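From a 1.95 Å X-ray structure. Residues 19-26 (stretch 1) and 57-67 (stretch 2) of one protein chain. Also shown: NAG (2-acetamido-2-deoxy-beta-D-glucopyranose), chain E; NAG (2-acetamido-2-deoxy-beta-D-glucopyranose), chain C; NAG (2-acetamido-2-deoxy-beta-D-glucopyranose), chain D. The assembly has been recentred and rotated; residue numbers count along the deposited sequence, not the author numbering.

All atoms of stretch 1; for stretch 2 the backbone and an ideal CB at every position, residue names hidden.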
# COMPACT_ATOMS: atom_id res chain seq x y z
N PRO A 19 3.71 -4.68 3.49
CA PRO A 19 3.20 -3.31 3.24
C PRO A 19 4.09 -2.23 3.78
O PRO A 19 3.93 -1.07 3.36
CB PRO A 19 1.85 -3.28 3.97
CG PRO A 19 1.57 -4.67 4.43
CD PRO A 19 2.76 -5.54 4.24
N LYS A 20 5.02 -2.54 4.69
CA LYS A 20 5.98 -1.55 5.17
C LYS A 20 7.44 -1.91 4.86
O LYS A 20 8.35 -1.28 5.40
CB LYS A 20 5.83 -1.32 6.68
CG LYS A 20 4.45 -0.81 7.10
CD LYS A 20 4.31 -0.77 8.64
CE LYS A 20 2.85 -0.58 9.08
NZ LYS A 20 2.39 0.84 8.77
N ASP A 21 7.68 -2.88 3.99
CA ASP A 21 9.01 -3.44 3.81
C ASP A 21 9.81 -2.64 2.77
O ASP A 21 9.31 -2.37 1.68
CB ASP A 21 8.91 -4.90 3.35
CG ASP A 21 8.36 -5.83 4.42
OD1 ASP A 21 8.38 -5.45 5.61
OD2 ASP A 21 7.91 -6.96 4.08
N CYS A 22 11.07 -2.33 3.10
CA CYS A 22 12.00 -1.74 2.13
C CYS A 22 11.52 -0.38 1.63
O CYS A 22 11.67 -0.07 0.44
CB CYS A 22 12.22 -2.68 0.93
SG CYS A 22 12.67 -4.41 1.29
N LEU A 23 10.93 0.43 2.52
CA LEU A 23 10.50 1.79 2.20
C LEU A 23 11.33 2.78 2.99
O LEU A 23 11.44 2.65 4.22
CB LEU A 23 9.01 2.00 2.51
CG LEU A 23 8.05 0.93 1.97
CD1 LEU A 23 6.61 1.17 2.38
CD2 LEU A 23 8.08 0.95 0.42
N TYR A 24 11.87 3.80 2.31
CA TYR A 24 12.86 4.69 2.91
C TYR A 24 12.56 6.13 2.51
O TYR A 24 11.90 6.37 1.50
CB TYR A 24 14.30 4.39 2.44
CG TYR A 24 14.76 3.04 2.82
CD1 TYR A 24 14.50 1.95 2.02
CD2 TYR A 24 15.49 2.84 4.01
CE1 TYR A 24 14.95 0.64 2.40
CE2 TYR A 24 15.93 1.59 4.38
CZ TYR A 24 15.65 0.49 3.58
OH TYR A 24 16.13 -0.75 3.98
N PRO A 25 13.07 7.10 3.27
CA PRO A 25 12.89 8.50 2.84
C PRO A 25 13.61 8.75 1.53
O PRO A 25 14.65 8.14 1.23
CB PRO A 25 13.51 9.30 3.98
CG PRO A 25 13.53 8.36 5.14
CD PRO A 25 13.81 7.01 4.55
N ASN A 26 13.08 9.70 0.74
CA ASN A 26 13.82 10.24 -0.38
C ASN A 26 14.52 11.53 0.07
O ASN A 26 13.83 12.49 0.44
CB ASN A 26 12.86 10.52 -1.55
CG ASN A 26 13.56 11.09 -2.77
OD1 ASN A 26 14.77 11.27 -2.74
ND2 ASN A 26 12.81 11.37 -3.85
N UNK A 57 2.98 13.64 3.11
CA UNK A 57 4.44 13.61 3.19
C UNK A 57 4.87 12.31 3.86
O UNK A 57 4.11 11.73 4.64
CB UNK A 57 4.98 14.82 3.96
N UNK A 58 6.09 11.86 3.52
CA UNK A 58 6.60 10.58 4.02
C UNK A 58 6.68 10.60 5.55
O UNK A 58 7.22 11.53 6.14
CB UNK A 58 7.97 10.28 3.42
N UNK A 59 6.19 9.52 6.18
CA UNK A 59 6.30 9.30 7.63
C UNK A 59 7.19 8.07 7.84
O UNK A 59 6.73 6.92 7.73
CB UNK A 59 4.93 9.11 8.28
N UNK A 60 8.46 8.30 8.12
CA UNK A 60 9.46 7.25 8.27
C UNK A 60 9.46 6.62 9.64
O UNK A 60 10.32 5.78 9.93
CB UNK A 60 10.85 7.81 7.97
N UNK A 61 8.54 7.01 10.52
CA UNK A 61 8.58 6.48 11.89
C UNK A 61 8.31 4.97 11.92
O UNK A 61 7.60 4.42 11.08
CB UNK A 61 7.56 7.21 12.77
N UNK A 62 8.89 4.32 12.92
CA UNK A 62 8.64 2.90 13.13
C UNK A 62 7.15 2.64 13.22
O UNK A 62 6.42 3.36 13.92
CB UNK A 62 9.35 2.40 14.39
N UNK A 63 6.68 1.64 12.51
CA UNK A 63 5.28 1.31 12.57
C UNK A 63 4.41 2.13 11.65
O UNK A 63 3.20 1.83 11.54
CB UNK A 63 4.78 1.47 14.01
N UNK A 64 4.98 3.13 10.98
CA UNK A 64 4.27 3.96 10.02
C UNK A 64 4.70 3.56 8.60
O UNK A 64 4.05 2.73 7.97
CB UNK A 64 4.54 5.44 10.28
N UNK A 65 5.77 4.16 8.09
CA UNK A 65 6.31 3.85 6.76
C UNK A 65 5.24 4.04 5.73
O UNK A 65 4.91 3.16 4.92
CB UNK A 65 6.86 2.42 6.70
N UNK A 66 4.63 5.21 5.80
CA UNK A 66 3.56 5.53 4.89
C UNK A 66 3.49 7.04 4.71
O UNK A 66 4.12 7.81 5.45
CB UNK A 66 2.23 4.97 5.40
N UNK A 67 2.72 7.46 3.70
CA UNK A 67 2.47 8.89 3.50
C UNK A 67 1.43 9.40 4.50
O UNK A 67 0.46 8.71 4.81
CB UNK A 67 2.00 9.16 2.07
C1 NAG E . -3.05 3.09 5.34
C2 NAG E . -3.96 2.82 6.56
C3 NAG E . -4.72 4.10 6.96
C4 NAG E . -3.79 5.30 7.05
C5 NAG E . -2.97 5.42 5.76
C6 NAG E . -1.98 6.58 5.81
C7 NAG E . -5.12 0.69 7.00
C8 NAG E . -6.16 -0.29 6.50
N2 NAG E . -4.92 1.77 6.23
O3 NAG E . -5.34 3.86 8.23
O4 NAG E . -4.50 6.53 7.10
O5 NAG E . -2.22 4.22 5.59
O6 NAG E . -1.13 6.59 4.67
O7 NAG E . -4.50 0.51 8.04
C1 NAG C . 1.87 -3.47 -1.03
C2 NAG C . 0.68 -3.68 -0.08
C3 NAG C . 0.03 -2.33 0.30
C4 NAG C . 1.08 -1.31 0.73
C5 NAG C . 2.22 -1.23 -0.29
C6 NAG C . 3.37 -0.36 0.20
C7 NAG C . -0.73 -5.69 -0.10
C8 NAG C . -1.68 -6.53 -0.91
N2 NAG C . -0.29 -4.58 -0.69
O3 NAG C . -0.83 -2.60 1.40
O4 NAG C . 0.55 0.01 0.79
O5 NAG C . 2.76 -2.54 -0.49
O6 NAG C . 4.47 -0.33 -0.71
O7 NAG C . -0.38 -6.01 1.03
C1 NAG D . 0.10 0.43 2.11
C2 NAG D . 0.20 1.95 2.25
C3 NAG D . -0.46 2.44 3.57
C4 NAG D . -1.83 1.78 3.78
C5 NAG D . -1.75 0.27 3.57
C6 NAG D . -3.14 -0.38 3.60
C7 NAG D . 2.11 2.94 1.09
C8 NAG D . 3.55 3.37 1.17
N2 NAG D . 1.59 2.37 2.19
O3 NAG D . -0.64 3.85 3.47
O4 NAG D . -2.27 1.92 5.12
O5 NAG D . -1.23 0.04 2.25
O6 NAG D . -3.14 -1.78 3.40
O7 NAG D . 1.45 3.09 0.06

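Position 57 has nothing of stretch 1 within 5.5 Å of its ideal CB, so this contact sets no rule there; the residue is Gln57.

Position 58 points toward stretch 1, but its ideal CB lies 5.3 Å from Pro25 CA. Filling that gap and reaching Leu23 takes length, so a large apolar or aromatic side chain suits, with methionine or leucine a shorter answer. It is Trp58. Its CH2 packs against Leu23 CB at 3.6 Å and its CD1 lies 4.0 Å from Pro25 CG, while Tyr24 O sits over one face of the ring. What remains is an indole N-H in need of an acceptor.

Position 59 is out of reach of stretch 1; it is Asn59.

At position 60 the CB points toward Pro25, 3.9 Å from its CG, so the space beside it is limited. A small or medium side chain fits, and an acceptor would answer the indole of Trp58. Asp60 supplies one: Trp58 NE1 donates to Asp60 OD2 at 2.9 Å, nearly straight at 164°. The same OD2 lies 3.3 Å from Pro25 CD, and a water donates both to it and to Leu23 O, bridging the stretches.

Positions 61 and 62 meet nothing of stretch 1 and could be many things; they are Asn61 and Val62.

Position 63 has phi/psi of 84/-6, where a CB would jam against the carbonyl O of the residue before. The backbone alone calls for glycine, and it is Gly63. Its O accepts from Lys20 NZ at 3.1 Å.

Position 64 points away, its ideal CB 5.3 Å from Lys20 NZ, so stretch 1 asks little of its side chain. Lys64 contributes through its backbone: Lys20 NZ donates to Lys64 O at 2.6 Å. Two backbone carbonyls thus hold one ammonium.

Position 65 points toward stretch 1, its ideal CB 3.9 Å from Lys20 CB and 4.5 Å from Leu23 CD1. Phi/psi of 56/51 favours glycine or asparagine, yet aliphatic carbon close in would also suit. Lys65 packs its CB 3.9 Å from Lys20 CB, then leads its end away. Lys65 NZ donates to Asp60 O at 2.8 Å and, in a weak bond within a salt bridge, to Asp60 OD2 at 3.4 Å.

Position 66 points sideways, near enough to Lys20 NZ for an acidic or aromatic group. Trp66 brings CE3 to 3.5 Å from Lys20 NZ, with a sugar over one face.

Position 67 is out of reach; Cys67 is bonded covalently elsewhere in the structure.

Stretch 2, residues 57-67: QWNDNVGKKWC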
# COMPACT_ATOMS: atom_id res chain seq x y z
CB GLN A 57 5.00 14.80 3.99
CG GLN A 57 4.73 16.20 3.38
CD GLN A 57 5.32 17.30 4.22
OE1 GLN A 57 5.61 17.10 5.38
NE2 GLN A 57 5.45 18.48 3.65
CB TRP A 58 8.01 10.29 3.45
CG TRP A 58 8.49 8.91 3.87
CD1 TRP A 58 9.58 8.60 4.64
CD2 TRP A 58 7.84 7.67 3.56
NE1 TRP A 58 9.68 7.22 4.80
CE2 TRP A 58 8.61 6.63 4.16
CE3 TRP A 58 6.68 7.32 2.83
CZ2 TRP A 58 8.26 5.27 4.06
CZ3 TRP A 58 6.33 5.95 2.73
CH2 TRP A 58 7.13 4.95 3.34
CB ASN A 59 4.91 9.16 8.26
CG ASN A 59 4.94 9.04 9.78
OD1 ASN A 59 3.89 9.12 10.43
ND2 ASN A 59 6.11 8.78 10.34
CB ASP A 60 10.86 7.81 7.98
CG ASP A 60 11.85 6.73 7.54
OD1 ASP A 60 12.99 6.68 8.06
OD2 ASP A 60 11.48 5.94 6.63
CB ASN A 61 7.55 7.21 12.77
CG ASN A 61 8.06 8.51 13.33
OD1 ASN A 61 9.11 8.54 13.98
ND2 ASN A 61 7.34 9.60 13.10
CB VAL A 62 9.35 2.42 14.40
CG1 VAL A 62 8.85 1.04 14.77
CG2 VAL A 62 10.84 2.41 14.20
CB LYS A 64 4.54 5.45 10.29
CG LYS A 64 4.15 5.93 11.69
CD LYS A 64 2.67 5.69 12.02
CE LYS A 64 2.34 6.28 13.37
NZ LYS A 64 0.91 6.10 13.63
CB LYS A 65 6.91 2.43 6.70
CG LYS A 65 7.88 2.19 7.82
CD LYS A 65 9.11 3.09 7.73
CE LYS A 65 10.10 2.63 8.86
NZ LYS A 65 11.41 3.37 8.90
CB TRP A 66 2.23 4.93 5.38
CG TRP A 66 1.73 5.43 6.70
CD1 TRP A 66 1.92 6.68 7.26
CD2 TRP A 66 0.88 4.71 7.59
NE1 TRP A 66 1.23 6.76 8.45
CE2 TRP A 66 0.58 5.56 8.67
CE3 TRP A 66 0.32 3.42 7.57
CZ2 TRP A 66 -0.25 5.16 9.75
CZ3 TRP A 66 -0.49 3.02 8.65
CH2 TRP A 66 -0.77 3.89 9.70
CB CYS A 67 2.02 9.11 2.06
SG CYS A 67 3.22 8.53 0.85
O HOH W 1 3.12 1.28 4.38
O HOH W 2 12.66 3.57 6.51
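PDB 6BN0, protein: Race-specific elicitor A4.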